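Local coordinates for protein putative PLP-dependent aminotransferase (Bacillus cereus ATCC 10987, PDB 3JU7) that probably acts as a pyridoxal phosphate-dependent aminotransferase of the DegT/DnrJ/EryC1 family and binds calcium, at residues Lys234-Glu237 / Tyr238-Ala241. Numbering follows the deposited sequence.
Sequences KMSE and YAAA. With ACT (acetate ion), chain F.
S236 caps the start of helix 237-248: its OG accepts the amide N-H of A239 over 3.2 Å, nearly straight at 175°. With chi1 at 77°, the hydroxyl sits between the serine's own N and carbonyl carbon, which turns it toward the amide N of A239; CB of Y238 lies 3.5 Å from the same OG, which meets the tyrosine ring near its plane, at the edge. The backbone takes over from there. S236 O accepts from A240 N at 3.1 Å, and E237 O from A241 N at 2.9 Å.

Just before the cap, M235, a selenomethionine, lays its chain against the side of this turn. CG stands opposite the backbone N (chi1 171°) and presses on CB of A239 at 3.5 Å, a tight carbon contact, while SE lies 4.5 Å from CB of A240 and nearer, 3.8 Å, to A240 N.

K234 turns elsewhere: its bent chain lets NZ hydrogen-bond OXT of an acetate, probably from the crystallisation liquor, at 2.8 Å, with a weak second bond to acetate O. N33 and N232 also accept from this amine, and E197 of the second subunit forms a salt bridge with it. The carboxylate of E237 takes the backbone N-H groups of I37 and N38 at the start of helix 36-48, and Y238 OH is hydrogen-bonded to OG1 of T12 of the second subunit. The whole is a serine N-cap with i to i+4 bonding behind it, joining a helix start to helices 19-28 and 36-48 beside the subunit interface.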
loop_
_atom_site.group_PDB
_atom_site.type_symbol
_atom_site.label_atom_id
_atom_site.label_comp_id
_atom_site.label_asym_id
_atom_site.label_seq_id
_atom_site.Cartn_x
_atom_site.Cartn_y
_atom_site.Cartn_z
ATOM N N LYS A 234 2.105 3.704 4.582
ATOM C CA LYS A 234 2.742 5.012 4.619
ATOM C C LYS A 234 2.919 5.591 3.214
ATOM O O LYS A 234 3.349 4.914 2.296
ATOM C CB LYS A 234 4.112 4.943 5.337
ATOM C CG LYS A 234 4.000 4.429 6.776
ATOM C CD LYS A 234 5.295 4.183 7.477
ATOM C CE LYS A 234 5.934 2.843 7.193
ATOM N NZ LYS A 234 6.582 2.742 5.920
HETATM N N MSE A 235 2.600 6.870 3.125
HETATM C CA MSE A 235 2.831 7.684 1.951
HETATM C C MSE A 235 4.229 8.321 2.022
HETATM O O MSE A 235 4.606 8.945 3.027
HETATM C CB MSE A 235 1.760 8.788 1.859
HETATM C CG MSE A 235 2.032 9.826 0.778
HETATM SE SE MSE A 235 0.763 11.257 0.582
HETATM C CE MSE A 235 -0.616 10.152 -0.160
ATOM N N SER A 236 4.982 8.185 0.934
ATOM C CA SER A 236 6.291 8.827 0.850
ATOM C C SER A 236 6.251 10.372 0.917
ATOM O O SER A 236 5.216 11.018 0.694
ATOM C CB SER A 236 7.078 8.357 -0.394
ATOM O OG SER A 236 6.636 8.962 -1.582
ATOM N N GLU A 237 7.401 10.947 1.234
ATOM C CA GLU A 237 7.587 12.420 1.163
ATOM C C GLU A 237 7.396 12.940 -0.277
ATOM O O GLU A 237 6.904 14.023 -0.510
ATOM C CB GLU A 237 8.982 12.744 1.632
ATOM C CG GLU A 237 9.187 12.641 3.151
ATOM C CD GLU A 237 8.390 13.712 3.919
ATOM O OE1 GLU A 237 7.169 13.542 4.170
ATOM O OE2 GLU A 237 8.997 14.718 4.271
ATOM N N TYR A 238 7.737 12.100 -1.251
ATOM C CA TYR A 238 7.623 12.470 -2.629
ATOM C C TYR A 238 6.154 12.628 -3.058
ATOM O O TYR A 238 5.784 13.635 -3.674
ATOM C CB TYR A 238 8.320 11.419 -3.470
ATOM C CG TYR A 238 9.826 11.288 -3.245
ATOM C CD1 TYR A 238 10.703 12.283 -3.687
ATOM C CD2 TYR A 238 10.386 10.141 -2.649
ATOM C CE1 TYR A 238 12.065 12.157 -3.528
ATOM C CE2 TYR A 238 11.754 10.022 -2.499
ATOM C CZ TYR A 238 12.587 11.034 -2.940
ATOM O OH TYR A 238 13.949 10.958 -2.793
ATOM N N ALA A 239 5.328 11.649 -2.716
ATOM C CA ALA A 239 3.895 11.745 -2.902
ATOM C C ALA A 239 3.327 12.970 -2.176
ATOM O O ALA A 239 2.570 13.729 -2.776
ATOM C CB ALA A 239 3.178 10.459 -2.454
ATOM N N ALA A 240 3.718 13.211 -0.924
ATOM C CA ALA A 240 3.249 14.434 -0.212
ATOM C C ALA A 240 3.641 15.710 -0.933
ATOM O O ALA A 240 2.885 16.678 -0.943
ATOM C CB ALA A 240 3.776 14.477 1.182
ATOM N N ALA A 241 4.840 15.725 -1.517
ATOM C CA ALA A 241 5.334 16.882 -2.293
ATOM C C ALA A 241 4.351 17.229 -3.415
ATOM O O ALA A 241 3.964 18.383 -3.574
ATOM C CB ALA A 241 6.730 16.581 -2.888
HETATM C C ACT F . 9.255 0.738 7.027
HETATM O O ACT F . 9.074 1.712 7.835
HETATM O OXT ACT F . 8.411 0.591 6.112
HETATM C CH3 ACT F . 10.435 -0.182 7.111
#